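Local coordinates for PHOX (Pseudomonas fluorescens, PDB 4A9V), which hydrolyses phosphate monoesters as an alkaline phosphatase, using a cofactor of iron and calcium ions held by a beta-propeller, at residues V62-N67 with G118-E123; T184-Y189 with K313-I318; N241-H246 with L267-H272; R488-T493 with I536-D541. All coordinates share one frame; numbering follows the deposited sequence.

Contact 1: V62-N67 with G118-E123; sequences VQFGDN and GVSVIE
Phe-64 and Gly-65, in the loop between helix 57-60 and strand 68-76, lie against Ser-120 and Ile-122 of strand 118-127, an inner strand of a four-stranded antiparallel sheet (68-76, 82-89, 118-127, 130-144) of the kind that builds a beta-propeller blade. The polar link is one backbone-to-side-chain bond: Gly-65 N donates to Ser-120 OG at 3.3 Å, nearly straight at 169°. That hydroxyl, placed beside its own backbone N and anti to the carbonyl carbon (chi1 -61°), is also hydrogen-bonded to Asn-89 OD1, so the buried oxygen ties the loop to two adjacent strands. Backbone bonds from Phe-64 to Gly-39 and Gln-40 hold the loop from further up the chain, and Gln-63 O takes a hydrogen bond from Arg-142 of strand 130-144. The rest is packing. Ser-120 CB comes obliquely to the Phe-64 ring, 3.5 Å from its CD1, while Ile-122 CG2 approaches the same CD1 more loosely at 4.4 Å. Ile-87 of strand 82-89 touches both Phe-64 and Ile-122, and the ring thus bears on two neighbouring strands. With an alanine in place of Phe-64 the ring is gone, and Ser-120 CB, Ile-122 and Ile-87 would probably be left bordering a gap between loop and sheet. Phe-64 CD1 also lies 3.5 Å from Ser-120 OG, beside the very hydroxyl that accepts the next residue's N-H.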
loop_
_atom_site.group_PDB
_atom_site.type_symbol
_atom_site.label_atom_id
_atom_site.label_comp_id
_atom_site.label_asym_id
_atom_site.label_seq_id
_atom_site.Cartn_x
_atom_site.Cartn_y
_atom_site.Cartn_z
ATOM N N VAL A 62 16.671 10.225 11.328
ATOM C CA VAL A 62 17.636 9.123 11.361
ATOM C C VAL A 62 17.129 7.946 12.201
ATOM O O VAL A 62 17.900 7.071 12.595
ATOM C CB VAL A 62 19.034 9.574 11.860
ATOM C CG1 VAL A 62 19.656 10.545 10.867
ATOM C CG2 VAL A 62 18.966 10.182 13.252
ATOM N N GLN A 63 15.815 7.904 12.407
ATOM C CA GLN A 63 15.153 6.817 13.123
ATOM C C GLN A 63 14.115 6.174 12.212
ATOM O O GLN A 63 13.553 6.823 11.334
ATOM C CB GLN A 63 14.453 7.349 14.381
ATOM C CG GLN A 63 15.419 7.781 15.472
ATOM C CD GLN A 63 14.782 8.679 16.515
ATOM O OE1 GLN A 63 13.788 9.377 16.258
ATOM N NE2 GLN A 63 15.406 8.737 17.680
ATOM N N PHE A 64 13.870 4.889 12.434
ATOM C CA PHE A 64 12.795 4.187 11.757
ATOM C C PHE A 64 11.517 5.024 11.837
ATOM O O PHE A 64 11.168 5.550 12.892
ATOM C CB PHE A 64 12.583 2.817 12.406
ATOM C CG PHE A 64 11.770 1.867 11.576
ATOM C CD1 PHE A 64 12.322 1.267 10.455
ATOM C CD2 PHE A 64 10.490 1.517 11.959
ATOM C CE1 PHE A 64 11.601 0.352 9.719
ATOM C CE2 PHE A 64 9.757 0.603 11.224
ATOM C CZ PHE A 64 10.311 0.025 10.097
ATOM N N GLY A 65 10.835 5.156 10.705
ATOM C CA GLY A 65 9.665 6.012 10.619
ATOM C C GLY A 65 8.462 5.405 11.304
ATOM O O GLY A 65 8.525 4.320 11.895
ATOM N N ASP A 66 7.362 6.149 11.266
ATOM C CA ASP A 66 6.137 5.771 11.958
ATOM C C ASP A 66 5.226 4.964 11.030
ATOM O O ASP A 66 5.459 4.865 9.823
ATOM C CB ASP A 66 5.434 7.036 12.469
ATOM C CG ASP A 66 4.591 6.798 13.719
ATOM O OD1 ASP A 66 4.381 5.623 14.098
ATOM O OD2 ASP A 66 4.113 7.804 14.294
ATOM N N ASN A 67 4.212 4.345 11.619
ATOM C CA ASN A 67 3.162 3.654 10.891
ATOM C C ASN A 67 3.685 2.869 9.689
ATOM O O ASN A 67 3.231 3.045 8.558
ATOM C CB ASN A 67 2.025 4.615 10.542
ATOM C CG ASN A 67 1.239 5.036 11.772
ATOM O OD1 ASN A 67 1.340 4.408 12.827
ATOM N ND2 ASN A 67 0.450 6.092 11.648
ATOM N N GLY A 118 7.752 8.276 4.662
ATOM C CA GLY A 118 8.686 7.961 3.591
ATOM C C GLY A 118 9.002 6.482 3.585
ATOM O O GLY A 118 8.092 5.646 3.592
ATOM N N VAL A 119 10.293 6.166 3.559
ATOM C CA VAL A 119 10.772 4.795 3.522
ATOM C C VAL A 119 11.925 4.661 4.510
ATOM O O VAL A 119 12.724 5.584 4.698
ATOM C CB VAL A 119 11.203 4.392 2.091
ATOM C CG1 VAL A 119 11.816 3.000 2.063
ATOM C CG2 VAL A 119 10.010 4.460 1.146
ATOM N N SER A 120 11.992 3.500 5.151
ATOM C CA SER A 120 13.162 3.095 5.927
ATOM C C SER A 120 13.786 1.878 5.252
ATOM O O SER A 120 13.128 0.853 5.094
ATOM C CB SER A 120 12.736 2.711 7.342
ATOM O OG SER A 120 12.139 3.789 8.020
ATOM N N VAL A 121 15.033 2.014 4.805
ATOM C CA VAL A 121 15.802 0.880 4.303
ATOM C C VAL A 121 16.690 0.370 5.429
ATOM O O VAL A 121 17.373 1.162 6.083
ATOM C CB VAL A 121 16.688 1.274 3.103
ATOM C CG1 VAL A 121 17.446 0.064 2.575
ATOM C CG2 VAL A 121 15.854 1.907 2.002
ATOM N N ILE A 122 16.593 -0.928 5.707
ATOM C CA ILE A 122 17.366 -1.543 6.778
ATOM C C ILE A 122 18.040 -2.818 6.306
ATOM O O ILE A 122 17.529 -3.518 5.435
ATOM C CB ILE A 122 16.497 -1.845 8.017
ATOM C CG1 ILE A 122 15.433 -2.908 7.718
ATOM C CG2 ILE A 122 15.876 -0.563 8.558
ATOM C CD1 ILE A 122 14.660 -3.342 8.949
ATOM N N GLU A 123 19.187 -3.130 6.901
ATOM C CA GLU A 123 19.789 -4.442 6.769
ATOM C C GLU A 123 19.299 -5.359 7.874
ATOM O O GLU A 123 19.216 -4.959 9.040
ATOM C CB GLU A 123 21.315 -4.342 6.810
ATOM C CG GLU A 123 21.974 -5.708 6.683
ATOM C CD GLU A 123 23.486 -5.691 6.676
ATOM O OE1 GLU A 123 24.081 -4.668 6.287
ATOM O OE2 GLU A 123 24.064 -6.773 6.899
#

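Contact 2: T184-Y189 with K313-I318; sequences TPWGTY and KANRDI
CH-pi packing of Asn-315 and Ile-318 on the indole of Trp-186 joins two loops through a buried contact, the hairpin turn between strands 178-183 and 189-193 and the longer link between strands 296-303 and 322-329. Both partners come over one face of the indole. Asn-315 CB stands above the five-membered ring, 4.0 Å from its centroid, and Ile-318 CG2 above the six-membered ring, 3.8 Å from its centroid and 3.4 Å from Trp-186 CZ2. Thr-184 CB covers the opposite face, 3.4 Å above the plane. A chi1 of 52° puts Trp-186 CG between its backbone N and carbonyl carbon and folds the indole back over Thr-184. In 313-318, the type I turn closed by Ile-318 N to Asn-315 O at 3.0 Å presents its first and last residues together to the ring. The Asn-315 amide, 34° from the indole plane, has ND2 near Trp-186 CB at 3.5 Å, but its bonds go to its own loop: OD1 with Asn-308 N and ND2 with Ala-312 O. Trp-186 NE1 bonds to Glu-251 OE2, as does Thr-188 OG1. A leucine in place of Trp-186 would probably leave Asn-315 CB and Ile-318 without their flat platform and Glu-251 short of one donor. The arrangement is a turn-to-turn junction between two successive sheets of the beta-propeller, made by an indole sandwiched between aliphatic groups.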
loop_
_atom_site.group_PDB
_atom_site.type_symbol
_atom_site.label_atom_id
_atom_site.label_comp_id
_atom_site.label_asym_id
_atom_site.label_seq_id
_atom_site.Cartn_x
_atom_site.Cartn_y
_atom_site.Cartn_z
ATOM N N THR A 184 10.956 -4.835 -7.974
ATOM C CA THR A 184 11.227 -5.059 -9.390
ATOM C C THR A 184 12.273 -6.157 -9.564
ATOM O O THR A 184 13.141 -6.348 -8.708
ATOM C CB THR A 184 11.714 -3.790 -10.109
ATOM O OG1 THR A 184 13.082 -3.552 -9.762
ATOM C CG2 THR A 184 10.849 -2.590 -9.775
ATOM N N PRO A 185 12.259 -6.812 -10.733
ATOM C CA PRO A 185 13.241 -7.855 -10.986
ATOM C C PRO A 185 14.607 -7.293 -11.359
ATOM O O PRO A 185 15.543 -8.066 -11.517
ATOM C CB PRO A 185 12.630 -8.655 -12.144
ATOM C CG PRO A 185 11.639 -7.750 -12.777
ATOM C CD PRO A 185 11.126 -6.873 -11.672
ATOM N N TRP A 186 14.738 -5.968 -11.439
ATOM C CA TRP A 186 16.051 -5.343 -11.608
ATOM C C TRP A 186 16.543 -4.704 -10.331
ATOM O O TRP A 186 17.454 -3.876 -10.356
ATOM C CB TRP A 186 16.045 -4.338 -12.766
ATOM C CG TRP A 186 14.948 -3.305 -12.706
ATOM C CD1 TRP A 186 15.028 -2.010 -12.202
ATOM C CD2 TRP A 186 13.584 -3.436 -13.226
ATOM N NE1 TRP A 186 13.821 -1.371 -12.323
ATOM C CE2 TRP A 186 12.914 -2.173 -12.941
ATOM C CE3 TRP A 186 12.883 -4.436 -13.877
ATOM C CZ2 TRP A 186 11.568 -1.983 -13.216
ATOM C CZ3 TRP A 186 11.540 -4.221 -14.176
ATOM C CH2 TRP A 186 10.903 -3.021 -13.863
ATOM N N GLY A 187 16.073 -5.209 -9.195
ATOM C CA GLY A 187 16.709 -4.930 -7.910
ATOM C C GLY A 187 16.354 -3.587 -7.303
ATOM O O GLY A 187 17.109 -3.052 -6.497
ATOM N N THR A 188 15.166 -3.080 -7.619
ATOM C CA THR A 188 14.711 -1.832 -7.041
ATOM C C THR A 188 13.353 -1.967 -6.357
ATOM O O THR A 188 12.642 -2.967 -6.503
ATOM C CB THR A 188 14.668 -0.695 -8.072
ATOM O OG1 THR A 188 13.667 -0.983 -9.051
ATOM C CG2 THR A 188 16.034 -0.490 -8.736
ATOM N N TYR A 189 13.057 -0.957 -5.548
ATOM C CA TYR A 189 11.863 -0.911 -4.724
ATOM C C TYR A 189 10.950 0.194 -5.245
ATOM O O TYR A 189 11.419 1.296 -5.549
ATOM C CB TYR A 189 12.274 -0.588 -3.283
ATOM C CG TYR A 189 11.130 -0.544 -2.297
ATOM C CD1 TYR A 189 10.444 -1.696 -1.975
ATOM C CD2 TYR A 189 10.796 0.629 -1.625
ATOM C CE1 TYR A 189 9.421 -1.686 -1.047
ATOM C CE2 TYR A 189 9.771 0.650 -0.688
ATOM C CZ TYR A 189 9.107 -0.520 -0.388
ATOM O OH TYR A 189 8.099 -0.561 0.549
ATOM N N LYS A 313 21.327 -2.717 -14.246
ATOM C CA LYS A 313 21.453 -1.275 -14.390
ATOM C C LYS A 313 21.013 -0.791 -15.771
ATOM O O LYS A 313 20.693 0.387 -15.936
ATOM C CB LYS A 313 22.890 -0.830 -14.104
ATOM C CG LYS A 313 23.899 -1.246 -15.164
ATOM C CD LYS A 313 25.327 -0.966 -14.715
ATOM C CE LYS A 313 26.347 -1.668 -15.600
ATOM N NZ LYS A 313 25.851 -1.884 -16.989
ATOM N N ALA A 314 20.935 -1.695 -16.744
ATOM C CA ALA A 314 20.459 -1.323 -18.074
ATOM C C ALA A 314 18.978 -0.939 -18.069
ATOM O O ALA A 314 18.478 -0.372 -19.034
ATOM C CB ALA A 314 20.711 -2.445 -19.063
ATOM N N ASN A 315 18.285 -1.260 -16.982
ATOM C CA ASN A 315 16.856 -0.959 -16.842
ATOM C C ASN A 315 16.586 0.383 -16.172
ATOM O O ASN A 315 15.461 0.652 -15.752
ATOM C CB ASN A 315 16.178 -2.066 -16.037
ATOM C CG ASN A 315 16.333 -3.420 -16.687
ATOM O OD1 ASN A 315 15.749 -3.687 -17.737
ATOM N ND2 ASN A 315 17.198 -4.253 -16.117
ATOM N N ARG A 316 17.594 1.250 -16.136
ATOM C CA ARG A 316 17.487 2.519 -15.427
ATOM C C ARG A 316 16.184 3.253 -15.767
ATOM O O ARG A 316 15.556 3.850 -14.894
ATOM C CB ARG A 316 18.685 3.399 -15.769
ATOM C CG ARG A 316 18.750 4.698 -14.985
ATOM C CD ARG A 316 19.821 5.621 -15.542
ATOM N NE ARG A 316 19.434 6.152 -16.846
ATOM C CZ ARG A 316 20.291 6.551 -17.783
ATOM N NH1 ARG A 316 21.579 6.683 -17.491
ATOM N NH2 ARG A 316 19.835 6.997 -18.947
ATOM N N ASP A 317 15.871 3.333 -17.054
ATOM C CA ASP A 317 14.764 4.160 -17.522
ATOM C C ASP A 317 13.513 3.367 -17.879
ATOM O O ASP A 317 12.626 3.892 -18.554
ATOM C CB ASP A 317 15.177 4.985 -18.754
ATOM C CG ASP A 317 16.446 5.784 -18.534
ATOM O OD1 ASP A 317 16.628 6.327 -17.423
ATOM O OD2 ASP A 317 17.205 5.964 -19.514
ATOM N N ILE A 318 13.457 2.091 -17.511
ATOM C CA ILE A 318 12.416 1.224 -18.044
ATOM C C ILE A 318 11.013 1.743 -17.686
ATOM O O ILE A 318 10.091 1.657 -18.494
ATOM C CB ILE A 318 12.611 -0.249 -17.618
ATOM C CG1 ILE A 318 11.708 -1.171 -18.436
ATOM C CG2 ILE A 318 12.403 -0.447 -16.122
ATOM C CD1 ILE A 318 11.951 -2.643 -18.180
#

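Contact 3: N241-H246 with L267-H272; sequences NELNRH and LGRFKH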
loop_
_atom_site.group_PDB
_atom_site.type_symbol
_atom_site.label_atom_id
_atom_site.label_comp_id
_atom_site.label_asym_id
_atom_site.label_seq_id
_atom_site.Cartn_x
_atom_site.Cartn_y
_atom_site.Cartn_z
ATOM N N ASN A 241 0.943 24.149 -7.361
ATOM C CA ASN A 241 1.485 23.071 -8.183
ATOM C C ASN A 241 2.232 22.034 -7.366
ATOM O O ASN A 241 2.512 20.945 -7.875
ATOM C CB ASN A 241 2.398 23.583 -9.290
ATOM C CG ASN A 241 1.639 24.238 -10.426
ATOM O OD1 ASN A 241 0.407 24.204 -10.481
ATOM N ND2 ASN A 241 2.377 24.783 -11.375
ATOM N N GLU A 242 2.496 22.307 -6.091
ATOM C CA GLU A 242 3.078 21.266 -5.247
ATOM C C GLU A 242 2.159 20.051 -5.163
ATOM O O GLU A 242 2.642 18.926 -5.075
ATOM C CB GLU A 242 3.421 21.789 -3.850
ATOM C CG GLU A 242 4.214 20.804 -2.994
ATOM C CD GLU A 242 5.635 20.560 -3.467
ATOM O OE1 GLU A 242 6.090 21.242 -4.409
ATOM O OE2 GLU A 242 6.307 19.673 -2.883
ATOM N N LEU A 243 0.845 20.257 -5.261
ATOM C CA LEU A 243 -0.098 19.134 -5.262
ATOM C C LEU A 243 0.188 18.150 -6.398
ATOM O O LEU A 243 -0.156 16.971 -6.305
ATOM C CB LEU A 243 -1.529 19.670 -5.375
ATOM C CG LEU A 243 -2.630 18.696 -4.944
ATOM C CD1 LEU A 243 -2.644 18.532 -3.433
ATOM C CD2 LEU A 243 -3.992 19.140 -5.450
ATOM N N ASN A 244 0.743 18.644 -7.501
ATOM C CA ASN A 244 0.981 17.813 -8.675
ATOM C C ASN A 244 2.249 16.979 -8.575
ATOM O O ASN A 244 2.442 16.047 -9.356
ATOM C CB ASN A 244 1.041 18.671 -9.931
ATOM C CG ASN A 244 -0.251 19.392 -10.197
ATOM O OD1 ASN A 244 -1.322 18.903 -9.858
ATOM N ND2 ASN A 244 -0.155 20.576 -10.786
ATOM N N ARG A 245 3.105 17.309 -7.613
ATOM C CA ARG A 245 4.429 16.710 -7.492
ATOM C C ARG A 245 4.435 15.549 -6.486
ATOM O O ARG A 245 5.492 14.994 -6.175
ATOM C CB ARG A 245 5.445 17.792 -7.132
ATOM C CG ARG A 245 5.689 18.749 -8.299
ATOM C CD ARG A 245 5.892 20.194 -7.885
ATOM N NE ARG A 245 7.009 20.374 -6.960
ATOM C CZ ARG A 245 8.281 20.436 -7.329
ATOM N NH1 ARG A 245 8.614 20.360 -8.609
ATOM N NH2 ARG A 245 9.226 20.574 -6.411
ATOM N N HIS A 246 3.234 15.112 -6.113
ATOM C CA HIS A 246 2.999 13.974 -5.234
ATOM C C HIS A 246 1.805 13.211 -5.749
ATOM O O HIS A 246 1.040 13.712 -6.584
ATOM C CB HIS A 246 2.772 14.454 -3.798
ATOM C CG HIS A 246 3.900 15.288 -3.270
ATOM N ND1 HIS A 246 5.047 14.739 -2.800
ATOM C CD2 HIS A 246 4.113 16.659 -3.337
ATOM C CE1 HIS A 246 5.927 15.728 -2.545
ATOM N NE2 HIS A 246 5.363 16.897 -2.887
ATOM N N LEU A 267 3.745 6.162 -14.771
ATOM C CA LEU A 267 2.817 5.265 -14.085
ATOM C C LEU A 267 1.587 6.000 -13.543
ATOM O O LEU A 267 0.673 5.366 -13.017
ATOM C CB LEU A 267 3.530 4.495 -12.965
ATOM C CG LEU A 267 4.308 3.246 -13.391
ATOM C CD1 LEU A 267 5.410 3.550 -14.402
ATOM C CD2 LEU A 267 4.887 2.550 -12.166
ATOM N N GLY A 268 1.505 7.308 -13.783
ATOM C CA GLY A 268 0.290 8.064 -13.495
ATOM C C GLY A 268 0.212 8.591 -12.071
ATOM O O GLY A 268 0.878 8.070 -11.168
ATOM N N ARG A 269 -0.605 9.624 -11.885
ATOM C CA ARG A 269 -0.797 10.258 -10.585
ATOM C C ARG A 269 -2.197 9.955 -10.066
ATOM O O ARG A 269 -3.191 10.218 -10.749
ATOM C CB ARG A 269 -0.602 11.776 -10.702
ATOM C CG ARG A 269 -0.933 12.534 -9.430
ATOM C CD ARG A 269 -0.455 13.968 -9.532
ATOM N NE ARG A 269 -1.030 14.823 -8.501
ATOM C CZ ARG A 269 -2.205 15.436 -8.594
ATOM N NH1 ARG A 269 -2.973 15.275 -9.660
ATOM N NH2 ARG A 269 -2.642 16.160 -7.578
ATOM N N PHE A 270 -2.261 9.382 -8.870
ATOM C CA PHE A 270 -3.500 9.029 -8.187
ATOM C C PHE A 270 -3.101 8.542 -6.789
ATOM O O PHE A 270 -1.958 8.749 -6.375
ATOM C CB PHE A 270 -4.374 8.018 -8.989
ATOM C CG PHE A 270 -3.642 6.791 -9.494
ATOM C CD1 PHE A 270 -3.576 5.638 -8.725
ATOM C CD2 PHE A 270 -3.240 6.716 -10.820
ATOM C CE1 PHE A 270 -3.038 4.473 -9.237
ATOM C CE2 PHE A 270 -2.705 5.557 -11.337
ATOM C CZ PHE A 270 -2.631 4.427 -10.558
ATOM N N LYS A 271 -4.055 8.039 -6.015
ATOM C CA LYS A 271 -3.773 7.649 -4.642
ATOM C C LYS A 271 -3.322 6.182 -4.616
ATOM O O LYS A 271 -4.106 5.259 -4.386
ATOM C CB LYS A 271 -4.974 7.950 -3.744
ATOM C CG LYS A 271 -5.283 9.430 -3.749
ATOM C CD LYS A 271 -6.358 9.864 -2.774
ATOM C CE LYS A 271 -6.694 11.326 -3.016
ATOM N NZ LYS A 271 -7.796 11.818 -2.148
ATOM N N HIS A 272 -2.066 5.987 -5.010
ATOM C CA HIS A 272 -1.518 4.655 -5.250
ATOM C C HIS A 272 -1.469 3.841 -3.982
ATOM O O HIS A 272 -0.841 4.257 -3.010
ATOM C CB HIS A 272 -0.090 4.776 -5.768
ATOM C CG HIS A 272 0.021 5.324 -7.161
ATOM N ND1 HIS A 272 0.001 4.522 -8.250
ATOM C CD2 HIS A 272 0.232 6.611 -7.623
ATOM C CE1 HIS A 272 0.175 5.265 -9.351
ATOM N NE2 HIS A 272 0.314 6.538 -8.975
#
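Arg-269 sends its side chain across to the backbone carbonyls of Leu-243 and His-246, joining the loop after strand 262-264 to the short 3-10 segment and loop ahead of strand 249-252. Those two strands are antiparallel neighbours in a sheet of the beta-propeller, so the contact ties together the chain entering and leaving the pair. Hydrogen bonds to main-chain oxygens carry it. Arg-269 NH2 donates to Leu-243 O at 2.9 Å, from 61° above the carbonyl plane; NE makes two weak bonds, to Leu-243 O at 3.2 Å and to His-246 O at 3.0 Å. NH1 bonds to Ile-369 O of helix 364-369, so every guanidinium nitrogen meets a carbonyl, which would help stabilise the buried charge. The arm is extended from CG to NE, with CG anti to the backbone N (chi1 174°), and this brings the guanidinium to the carbonyls of Leu-243 and His-246. Packing completes the grip. Asn-244 OD1 lies over one guanidinium face, 3.8 Å from Arg-269 CZ, its amide at 89° to that plane and held by ND2 bonding to Leu-160 O; Leu-243 CG sits 3.7 Å from Arg-269 NH2. Within 241-246, Glu-242 gathers the polar ends: its OE1 forms a salt bridge with Arg-245 NE at 2.8 Å, and its OE2 has a second cation in Arg-233, surroundings likely to keep it ionised. Glu-242 OE2 also accepts His-246 NE2 at 2.9 Å, the oxygen lying in the imidazole plane.

Contact 4: R488-T493 with I536-D541; sequences RLWILT and ISFSPD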
loop_
_atom_site.group_PDB
_atom_site.type_symbol
_atom_site.label_atom_id
_atom_site.label_comp_id
_atom_site.label_asym_id
_atom_site.label_seq_id
_atom_site.Cartn_x
_atom_site.Cartn_y
_atom_site.Cartn_z
ATOM N N ARG A 488 0.468 -19.978 -1.488
ATOM C CA ARG A 488 -0.503 -19.511 -0.508
ATOM C C ARG A 488 -0.744 -18.017 -0.704
ATOM O O ARG A 488 0.198 -17.254 -0.874
ATOM C CB ARG A 488 -0.001 -19.755 0.916
ATOM C CG ARG A 488 -0.136 -21.191 1.405
ATOM C CD ARG A 488 0.565 -21.416 2.741
ATOM N NE ARG A 488 2.012 -21.537 2.584
ATOM C CZ ARG A 488 2.649 -22.679 2.349
ATOM N NH1 ARG A 488 1.981 -23.818 2.256
ATOM N NH2 ARG A 488 3.965 -22.668 2.187
ATOM N N LEU A 489 -2.004 -17.614 -0.611
ATOM C CA LEU A 489 -2.400 -16.217 -0.639
ATOM C C LEU A 489 -2.678 -15.728 0.771
ATOM O O LEU A 489 -3.627 -16.169 1.420
ATOM C CB LEU A 489 -3.653 -16.038 -1.504
ATOM C CG LEU A 489 -4.186 -14.604 -1.576
ATOM C CD1 LEU A 489 -3.182 -13.664 -2.226
ATOM C CD2 LEU A 489 -5.508 -14.582 -2.334
ATOM N N TRP A 490 -1.890 -14.762 1.208
ATOM C CA TRP A 490 -2.011 -14.176 2.534
ATOM C C TRP A 490 -2.802 -12.896 2.442
ATOM O O TRP A 490 -2.586 -12.084 1.541
ATOM C CB TRP A 490 -0.618 -13.922 3.102
ATOM C CG TRP A 490 0.194 -15.180 3.246
ATOM C CD1 TRP A 490 0.994 -15.792 2.291
ATOM C CD2 TRP A 490 0.243 -16.053 4.412
ATOM N NE1 TRP A 490 1.544 -16.941 2.787
ATOM C CE2 TRP A 490 1.136 -17.150 4.064
ATOM C CE3 TRP A 490 -0.324 -16.018 5.673
ATOM C CZ2 TRP A 490 1.443 -18.157 4.961
ATOM C CZ3 TRP A 490 -0.026 -17.048 6.561
ATOM C CH2 TRP A 490 0.856 -18.078 6.221
ATOM N N ILE A 491 -3.804 -12.766 3.313
ATOM C CA ILE A 491 -4.792 -11.690 3.281
ATOM C C ILE A 491 -4.715 -10.919 4.599
ATOM O O ILE A 491 -4.796 -11.519 5.672
ATOM C CB ILE A 491 -6.223 -12.259 3.156
ATOM C CG1 ILE A 491 -6.386 -13.073 1.872
ATOM C CG2 ILE A 491 -7.245 -11.138 3.227
ATOM C CD1 ILE A 491 -7.613 -13.967 1.859
ATOM N N LEU A 492 -4.489 -9.612 4.521
ATOM C CA LEU A 492 -4.268 -8.782 5.699
ATOM C C LEU A 492 -5.438 -7.809 5.801
ATOM O O LEU A 492 -5.913 -7.322 4.780
ATOM C CB LEU A 492 -2.947 -8.017 5.546
ATOM C CG LEU A 492 -1.659 -8.847 5.614
ATOM C CD1 LEU A 492 -1.451 -9.799 4.443
ATOM C CD2 LEU A 492 -0.464 -7.924 5.729
ATOM N N THR A 493 -5.904 -7.513 7.011
ATOM C CA THR A 493 -7.094 -6.683 7.149
ATOM C C THR A 493 -6.864 -5.322 7.791
ATOM O O THR A 493 -6.018 -5.146 8.674
ATOM C CB THR A 493 -8.266 -7.399 7.861
ATOM O OG1 THR A 493 -8.058 -7.463 9.281
ATOM C CG2 THR A 493 -8.462 -8.787 7.329
ATOM N N ILE A 536 3.897 -7.225 4.134
ATOM C CA ILE A 536 4.269 -8.633 4.181
ATOM C C ILE A 536 5.485 -8.883 3.304
ATOM O O ILE A 536 5.582 -8.370 2.190
ATOM C CB ILE A 536 3.090 -9.553 3.796
ATOM C CG1 ILE A 536 3.484 -11.021 3.949
ATOM C CG2 ILE A 536 2.563 -9.249 2.398
ATOM C CD1 ILE A 536 2.306 -11.964 3.874
ATOM N N SER A 537 6.439 -9.630 3.843
ATOM C CA SER A 537 7.604 -10.111 3.094
ATOM C C SER A 537 7.984 -11.476 3.650
ATOM O O SER A 537 7.718 -11.757 4.808
ATOM C CB SER A 537 8.795 -9.165 3.270
ATOM O OG SER A 537 8.500 -7.853 2.828
ATOM N N PHE A 538 8.658 -12.289 2.852
ATOM C CA PHE A 538 9.194 -13.556 3.319
ATOM C C PHE A 538 10.711 -13.547 3.202
ATOM O O PHE A 538 11.271 -13.031 2.238
ATOM C CB PHE A 538 8.617 -14.710 2.498
ATOM C CG PHE A 538 7.167 -14.972 2.769
ATOM C CD1 PHE A 538 6.179 -14.252 2.117
ATOM C CD2 PHE A 538 6.791 -15.946 3.678
ATOM C CE1 PHE A 538 4.847 -14.434 2.437
ATOM C CE2 PHE A 538 5.458 -16.131 4.005
ATOM C CZ PHE A 538 4.484 -15.393 3.362
ATOM N N SER A 539 11.378 -14.263 4.096
ATOM C CA SER A 539 12.755 -14.638 3.836
ATOM C C SER A 539 12.788 -15.515 2.585
ATOM O O SER A 539 11.824 -16.223 2.291
ATOM C CB SER A 539 13.330 -15.388 5.037
ATOM O OG SER A 539 12.556 -16.537 5.310
ATOM N N PRO A 540 13.950 -15.584 1.916
ATOM C CA PRO A 540 14.009 -16.418 0.716
ATOM C C PRO A 540 13.664 -17.884 0.976
ATOM O O PRO A 540 12.948 -18.497 0.176
ATOM C CB PRO A 540 15.446 -16.227 0.236
ATOM C CG PRO A 540 15.755 -14.825 0.649
ATOM C CD PRO A 540 15.088 -14.650 1.987
ATOM N N ASP A 541 14.040 -18.397 2.146
ATOM C CA ASP A 541 13.751 -19.780 2.489
ATOM C C ASP A 541 12.338 -20.020 3.025
ATOM O O ASP A 541 11.969 -21.169 3.258
ATOM C CB ASP A 541 14.808 -20.343 3.457
ATOM C CG ASP A 541 14.737 -19.739 4.864
ATOM O OD1 ASP A 541 13.813 -18.947 5.160
ATOM O OD2 ASP A 541 15.634 -20.048 5.679
#
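Trp-490 carries Phe-538 on one face of its indole: CZ of the phenyl ring stands 3.3 Å above the plane, displaced toward the rim, and comes 3.4 Å from Trp-490 NE1. The rings meet obliquely, planes at 49°, with the phenyl centroid 5.1 Å from that of the five-membered ring. Phe-524 makes an edge-to-face pair with the same indole. Trp-490 NE1 is spent on Asp-484 OD2, an oxygen that also takes the salt bridge of Arg-488 NE, a bond that would limit the indole's rotation against the phenyl ring. Trp-490 and Phe-538 both hold CG beside the backbone N and anti to the carbonyl carbon (chi1 -61° and -71°), which brings both rings into the space between the strands. Strands 489-493 and 532-538 belong to different antiparallel sheets, packed face to face as successive blades of the beta-propeller; the axes of 489-493 and 536-538 pass 10.0 Å apart, with no hydrogen bond across. The second sheet also takes in strand 30-37 beside 572-578, the N-terminal strand completing a blade of C-terminal ones. Ile-536 fills the next place along: its CD1 touches Trp-490 CB at 3.6 Å, the two side chains crossing at about a right angle. Toward the metal centre, Leu-492 CD2 lies 4.4 Å from Ile-536 CB, and the Leu-492 backbone bonds to that of the calcium ligand Asp-479.

How the contacts relate
The four contacts are spread round the propeller, their centres 20 to 29 Å apart. Contact 1 closes first along the chain; contact 2 follows, and contact 3 falls wholly within the sequence it spans; contact 4 comes last. Contact 1 belongs to the sheet of strands 68-76 to 130-144, and meets contact 2 where Val-119 CG1 lies 4.2 Å from Tyr-189 CE2. Contacts 2 and 3 both flank the six-stranded sheet containing 189-193 and 249-252, with nearest atoms about 6 Å apart. Contact 4, across the chain's centre from contact 3, joins the sheet of 478-483 to 521-526 with the one pairing 30-37 with C-terminal strands; its Leu-492 side chain lies about 6 Å from that of the calcium ligand Asp-479.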